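Local coordinates for protein YrdA (Escherichia coli, PDB 3TIO) that binds zinc and belongs to the gamma-class carbonic anhydrase family, so that any carbonic anhydrase activity is only inferred from its relatives, at residues M107-L112 and A125-P130. The protein carries 1 engineered substitution. Residues are numbered along the deposited sequence; the frame is centred on the assembly and turned at random.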
ATOM      1  N   MET A 107      -1.513   4.980 -10.592  1.00  8.49           N
ATOM      2  CA  MET A 107      -1.036   4.167  -9.480  1.00  8.55           C
ATOM      3  C   MET A 107      -0.786   4.970  -8.211  1.00  8.12           C
ATOM      4  O   MET A 107      -0.322   6.110  -8.257  1.00  8.09           O
ATOM      5  CB  MET A 107       0.228   3.393  -9.884  1.00 10.68           C
ATOM      6  CG  MET A 107       1.452   4.242 -10.210  1.00 12.24           C
ATOM      7  SD  MET A 107       2.798   3.228 -10.890  1.00 12.66           S
ATOM      8  CE  MET A 107       2.529   3.449 -12.640  1.00 14.30           C
ATOM      9  N   GLY A 108      -1.125   4.366  -7.078  1.00  7.63           N
ATOM     10  CA  GLY A 108      -0.925   5.006  -5.790  1.00  8.52           C
ATOM     11  C   GLY A 108      -1.944   6.063  -5.408  1.00  8.96           C
ATOM     12  O   GLY A 108      -1.819   6.698  -4.360  1.00 12.17           O
ATOM     13  N   SER A 109      -2.956   6.266  -6.243  1.00  8.27           N
ATOM     14  CA  SER A 109      -3.969   7.271  -5.943  1.00  8.67           C
ATOM     15  C   SER A 109      -4.971   6.811  -4.894  1.00  7.80           C
ATOM     16  O   SER A 109      -5.122   5.613  -4.638  1.00  8.69           O
ATOM     17  CB  SER A 109      -4.722   7.663  -7.215  1.00  9.72           C
ATOM     18  OG  SER A 109      -3.853   8.317  -8.121  1.00 10.36           O
ATOM     19  N   ILE A 110      -5.655   7.780  -4.293  1.00  7.88           N
ATOM     20  CA  ILE A 110      -6.661   7.518  -3.270  1.00  8.77           C
ATOM     21  C   ILE A 110      -7.946   8.245  -3.661  1.00  8.86           C
ATOM     22  O   ILE A 110      -7.942   9.465  -3.824  1.00  8.92           O
ATOM     23  CB  ILE A 110      -6.208   8.041  -1.879  1.00  8.97           C
ATOM     24  CG1 ILE A 110      -4.933   7.323  -1.431  1.00  9.35           C
ATOM     25  CG2 ILE A 110      -7.317   7.836  -0.860  1.00 10.25           C
ATOM     26  CD1 ILE A 110      -4.367   7.840  -0.117  1.00 12.50           C
ATOM     27  N   LEU A 111      -9.035   7.500  -3.830  1.00  8.50           N
ATOM     28  CA  LEU A 111     -10.328   8.089  -4.179  1.00  9.88           C
ATOM     29  C   LEU A 111     -11.258   7.855  -2.998  1.00 10.07           C
ATOM     30  O   LEU A 111     -11.538   6.709  -2.631  1.00 10.96           O
ATOM     31  CB  LEU A 111     -10.890   7.453  -5.456  1.00  8.95           C
ATOM     32  CG  LEU A 111     -10.405   8.043  -6.790  1.00 10.36           C
ATOM     33  CD1 LEU A 111      -8.897   7.911  -6.920  1.00 11.19           C
ATOM     34  CD2 LEU A 111     -11.101   7.331  -7.939  1.00 11.27           C
ATOM     35  N   LEU A 112     -11.733   8.944  -2.401  1.00 10.96           N
ATOM     36  CA  LEU A 112     -12.578   8.859  -1.219  1.00 11.32           C
ATOM     37  C   LEU A 112     -14.079   8.771  -1.438  1.00 11.82           C
ATOM     38  O   LEU A 112     -14.582   8.936  -2.548  1.00 10.74           O
ATOM     39  CB  LEU A 112     -12.250  10.024  -0.284  1.00 12.94           C
ATOM     40  CG  LEU A 112     -10.781  10.027   0.153  1.00 13.79           C
ATOM     41  CD1 LEU A 112     -10.481  11.276   0.970  1.00 14.98           C
ATOM     42  CD2 LEU A 112     -10.481   8.760   0.952  1.00 14.73           C
ATOM     43  N   ALA A 125      -0.806   9.641 -11.199  1.00 11.09           N
ATOM     44  CA  ALA A 125      -0.306   8.814 -10.105  1.00 10.12           C
ATOM     45  C   ALA A 125      -0.150   9.614  -8.815  1.00 10.89           C
ATOM     46  O   ALA A 125       0.158  10.807  -8.841  1.00 11.03           O
ATOM     47  CB  ALA A 125       1.030   8.198 -10.495  1.00 11.88           C
ATOM     48  N   GLY A 126      -0.380   8.946  -7.687  1.00  9.57           N
ATOM     49  CA  GLY A 126      -0.233   9.578  -6.385  1.00 10.48           C
ATOM     50  C   GLY A 126      -1.199  10.692  -6.046  1.00 11.71           C
ATOM     51  O   GLY A 126      -0.920  11.519  -5.175  1.00 13.25           O
ATOM     52  N   SER A 127      -2.349  10.707  -6.709  1.00 10.11           N
ATOM     53  CA  SER A 127      -3.346  11.740  -6.472  1.00 10.73           C
ATOM     54  C   SER A 127      -4.314  11.363  -5.365  1.00  9.22           C
ATOM     55  O   SER A 127      -4.426  10.196  -4.991  1.00  9.51           O
ATOM     56  CB  SER A 127      -4.153  11.995  -7.748  1.00 13.15           C
ATOM     57  OG  SER A 127      -3.342  12.522  -8.781  1.00 14.73           O
ATOM     58  N   LEU A 128      -5.004  12.367  -4.837  1.00  9.83           N
ATOM     59  CA  LEU A 128      -6.012  12.141  -3.817  1.00 10.06           C
ATOM     60  C   LEU A 128      -7.267  12.898  -4.224  1.00 11.37           C
ATOM     61  O   LEU A 128      -7.236  14.119  -4.422  1.00 11.63           O
ATOM     62  CB  LEU A 128      -5.534  12.607  -2.437  1.00 12.67           C
ATOM     63  CG  LEU A 128      -6.515  12.260  -1.310  1.00 13.92           C
ATOM     64  CD1 LEU A 128      -5.762  12.090   0.001  1.00 16.35           C
ATOM     65  CD2 LEU A 128      -7.586  13.332  -1.194  1.00 15.43           C
ATOM     66  N   VAL A 129      -8.361  12.162  -4.381  1.00 10.72           N
ATOM     67  CA  VAL A 129      -9.643  12.749  -4.753  1.00 11.23           C
ATOM     68  C   VAL A 129     -10.490  12.829  -3.487  1.00 12.77           C
ATOM     69  O   VAL A 129     -10.902  11.802  -2.934  1.00 13.17           O
ATOM     70  CB  VAL A 129     -10.376  11.886  -5.805  1.00 11.28           C
ATOM     71  CG1 VAL A 129     -11.698  12.542  -6.191  1.00 12.30           C
ATOM     72  CG2 VAL A 129      -9.491  11.697  -7.029  1.00 12.65           C
ATOM     73  N   PRO A 130     -10.754  14.055  -3.007  1.00 14.26           N
ATOM     74  CA  PRO A 130     -11.547  14.306  -1.797  1.00 15.26           C
ATOM     75  C   PRO A 130     -12.962  13.740  -1.843  1.00 14.99           C
ATOM     76  O   PRO A 130     -13.503  13.466  -2.913  1.00 14.06           O
ATOM     77  CB  PRO A 130     -11.559  15.833  -1.700  1.00 16.66           C
ATOM     78  CG  PRO A 130     -10.301  16.237  -2.394  1.00 17.54           C
ATOM     79  CD  PRO A 130     -10.283  15.323  -3.588  1.00 15.72           C
TER
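Met107 meets 125-130 at Ala125: its carbonyl O accepts a hydrogen bond from Gly126 N (2.9 Å), while its CG packs on Ala125 CB. The Met107 side chain turns off towards the second subunit, where it packs on His95 of that subunit. Gly108 and Gly126 both have positive phi, a backbone shape that glycine adopts readily, and the two coils make it one above the other. At Ser109 the side chain enters the backbone ladder. Its OG lies beside its own backbone N (chi1 -66°), where it accepts a hydrogen bond from Ser127 N (3.2 Å) and is also bonded to Gly106 O; Ser127 OG likewise bonds Gly124 O and takes a weak bond from Gly143 N. An alanine at Ser109 would probably leave Ser127 N without its acceptor and Gly106 O without its hydroxyl partner, loosening the turn. Regular parallel pairing follows, with Ile110 N bonded to Ser127 O (2.8 Å) and Ile110 O receiving Val129 N in a nearly straight bond (170° at the hydrogen). Ile110 and Leu128 lie side by side on one face of the sheet, CB to CG 4.3 Å. On the buried face, Leu111 CG and CD1 both rest on Val129 CG2, each 3.8 Å away. Leu112 N closes the ladder on Val129 O (3.0 Å), and its CD1 reaches Leu128 CD2; Leu112 also packs on Met107, and Leu128 on Ala125, of the third subunit. Similar residues, most of them alike, aligned on successive parallel coils are the signature of the hexapeptide-repeat left-handed beta-helix, the fold of gamma-class carbonic anhydrases.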